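Local coordinates for FERM, RhoGEF and pleckstrin domain protein 2 (Danio rerio, PDB 6D21) that probably acts as a guanine nucleotide exchange factor that activates RAC1, its FERM domain, the part described here, being implicated in membrane targeting, at residues Ala209-Gln214 with Thr224-Lys229. Sequence-based numbering, arbitrary orientation.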
loop_
_atom_site.group_PDB
_atom_site.type_symbol
_atom_site.label_atom_id
_atom_site.label_comp_id
_atom_site.label_asym_id
_atom_site.label_seq_id
_atom_site.Cartn_x
_atom_site.Cartn_y
_atom_site.Cartn_z
ATOM N N ALA A 209 -8.054 -3.998 -6.591
ATOM C CA ALA A 209 -8.503 -3.033 -5.598
ATOM C C ALA A 209 -9.893 -3.403 -5.109
ATOM O O ALA A 209 -10.447 -4.417 -5.537
ATOM C CB ALA A 209 -8.489 -1.642 -6.181
ATOM N N HIS A 210 -10.462 -2.577 -4.228
ATOM C CA HIS A 210 -11.710 -2.925 -3.539
ATOM C C HIS A 210 -12.856 -3.263 -4.488
ATOM O O HIS A 210 -13.730 -4.054 -4.135
ATOM C CB HIS A 210 -12.153 -1.790 -2.599
ATOM C CG HIS A 210 -12.335 -0.473 -3.283
ATOM N ND1 HIS A 210 -13.515 -0.104 -3.897
ATOM C CD2 HIS A 210 -11.482 0.565 -3.450
ATOM C CE1 HIS A 210 -13.379 1.104 -4.415
ATOM N NE2 HIS A 210 -12.152 1.530 -4.161
ATOM N N MET A 211 -12.840 -2.685 -5.688
ATOM C CA MET A 211 -13.951 -2.864 -6.631
ATOM C C MET A 211 -13.709 -4.003 -7.622
ATOM O O MET A 211 -14.643 -4.482 -8.273
ATOM C CB MET A 211 -14.200 -1.567 -7.410
ATOM C CG MET A 211 -13.267 -1.349 -8.616
ATOM S SD MET A 211 -11.498 -1.110 -8.282
ATOM C CE MET A 211 -11.471 0.509 -7.504
ATOM N N GLY A 212 -12.453 -4.411 -7.775
ATOM C CA GLY A 212 -12.134 -5.437 -8.750
ATOM C C GLY A 212 -10.783 -5.241 -9.402
ATOM O O GLY A 212 -9.865 -4.711 -8.775
ATOM N N LEU A 213 -10.639 -5.668 -10.656
ATOM C CA LEU A 213 -9.320 -5.591 -11.295
ATOM C C LEU A 213 -9.176 -4.331 -12.144
ATOM O O LEU A 213 -10.153 -3.803 -12.678
ATOM C CB LEU A 213 -9.044 -6.833 -12.145
ATOM C CG LEU A 213 -8.371 -8.000 -11.411
ATOM C CD1 LEU A 213 -9.291 -8.641 -10.376
ATOM C CD2 LEU A 213 -7.894 -9.037 -12.387
ATOM N N GLN A 214 -7.951 -3.841 -12.252
ATOM C CA GLN A 214 -7.680 -2.693 -13.102
ATOM C C GLN A 214 -6.569 -3.001 -14.088
ATOM O O GLN A 214 -5.703 -3.832 -13.826
ATOM C CB GLN A 214 -7.299 -1.475 -12.273
ATOM C CG GLN A 214 -8.397 -0.979 -11.395
ATOM C CD GLN A 214 -7.856 -0.195 -10.217
ATOM O OE1 GLN A 214 -6.696 -0.348 -9.839
ATOM N NE2 GLN A 214 -8.697 0.645 -9.626
ATOM N N THR A 224 -11.466 -1.109 -16.047
ATOM C CA THR A 224 -11.823 -1.624 -14.731
ATOM C C THR A 224 -12.872 -2.728 -14.839
ATOM O O THR A 224 -13.961 -2.514 -15.382
ATOM C CB THR A 224 -12.370 -0.512 -13.814
ATOM O OG1 THR A 224 -11.334 0.450 -13.546
ATOM C CG2 THR A 224 -12.863 -1.107 -12.496
ATOM N N PHE A 225 -12.540 -3.909 -14.318
ATOM C CA PHE A 225 -13.482 -5.029 -14.285
ATOM C C PHE A 225 -13.978 -5.246 -12.870
ATOM O O PHE A 225 -13.248 -5.754 -12.012
ATOM C CB PHE A 225 -12.825 -6.301 -14.825
ATOM C CG PHE A 225 -12.173 -6.107 -16.165
ATOM C CD1 PHE A 225 -12.942 -5.897 -17.296
ATOM C CD2 PHE A 225 -10.789 -6.109 -16.288
ATOM C CE1 PHE A 225 -12.347 -5.705 -18.542
ATOM C CE2 PHE A 225 -10.186 -5.915 -17.528
ATOM C CZ PHE A 225 -10.969 -5.712 -18.654
ATOM N N ASN A 226 -15.218 -4.838 -12.624
ATOM C CA ASN A 226 -15.823 -4.984 -11.313
ATOM C C ASN A 226 -15.983 -6.444 -10.977
ATOM O O ASN A 226 -16.068 -7.279 -11.879
ATOM C CB ASN A 226 -17.179 -4.288 -11.258
ATOM C CG ASN A 226 -17.084 -2.814 -11.547
ATOM O OD1 ASN A 226 -16.388 -2.076 -10.849
ATOM N ND2 ASN A 226 -17.765 -2.372 -12.600
ATOM N N TRP A 227 -16.028 -6.751 -9.685
ATOM C CA TRP A 227 -16.229 -8.130 -9.251
ATOM C C TRP A 227 -17.465 -8.743 -9.886
ATOM O O TRP A 227 -17.454 -9.915 -10.261
ATOM C CB TRP A 227 -16.356 -8.221 -7.735
ATOM C CG TRP A 227 -15.183 -7.729 -6.972
ATOM C CD1 TRP A 227 -15.177 -6.718 -6.058
ATOM C CD2 TRP A 227 -13.834 -8.217 -7.045
ATOM N NE1 TRP A 227 -13.913 -6.551 -5.545
ATOM C CE2 TRP A 227 -13.070 -7.454 -6.137
ATOM C CE3 TRP A 227 -13.202 -9.220 -7.782
ATOM C CZ2 TRP A 227 -11.705 -7.669 -5.944
ATOM C CZ3 TRP A 227 -11.839 -9.428 -7.591
ATOM C CH2 TRP A 227 -11.109 -8.660 -6.681
ATOM N N SER A 228 -18.530 -7.948 -9.994
ATOM C CA SER A 228 -19.796 -8.424 -10.554
ATOM C C SER A 228 -19.640 -8.888 -12.004
ATOM O O SER A 228 -20.388 -9.753 -12.472
ATOM C CB SER A 228 -20.866 -7.330 -10.482
ATOM O OG SER A 228 -20.479 -6.211 -11.263
ATOM N N LYS A 229 -18.669 -8.307 -12.709
ATOM C CA LYS A 229 -18.430 -8.650 -14.108
ATOM C C LYS A 229 -17.448 -9.803 -14.290
ATOM O O LYS A 229 -17.282 -10.306 -15.396
ATOM C CB LYS A 229 -17.928 -7.430 -14.878
ATOM C CG LYS A 229 -18.917 -6.277 -14.890
ATOM C CD LYS A 229 -18.373 -5.075 -15.650
ATOM C CE LYS A 229 -19.505 -4.156 -16.102
ATOM N NZ LYS A 229 -20.773 -4.899 -16.384
HETATM O O HOH W 1 -11.085 1.539 -11.302
#
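The indole of Trp227 donates NE1-H to the carbonyl O of His210 at 2.9 Å; the acceptor lies close to the ring plane, while the donor sits well above the carbonyl plane, 54° out of it. One residue along, Trp227 N bonds Met211 O at 3.0 Å, in the plane of that carbonyl, so backbone and side chain of one tryptophan grip successive carbonyls of the type I turn Ala209-Gly212. Beyond the turn, Leu213 and Phe225 form an antiparallel hydrogen-bonded pair, N to O both ways at 2.9 Å. This is the open end of the hairpin of strands 212-217 and 220-226, at one border of the antiparallel sheet in the PH-like F3 lobe of the FERM domain. The indole, with CG anti to its own carbonyl carbon (chi1 -60°), lies over the turn's backbone: Gly212 CA makes a CH-pi contact 3.6 Å from the six-membered ring centroid. A CB on Gly212 would clash with Phe225 O. An alanine in place of Trp227 would probably leave His210 O without its indole mate and open a gap above Gly212. Leu213 CD1 approaches CZ3 of the indole at 3.9 Å, with helix 263-281 packed against both side chains; His277 from that helix meets the indole edge-to-face. On the other sheet face Gln214 and Thr224 run side by side, and Gln214 NE2 donates to a water at 3.1 Å; a link from this water on to Thr224 OG1 is doubtful, the separation being unusually short. Met211 CG rests 3.9 Å from Thr224 CG2, the two side chains crossing at about a right angle.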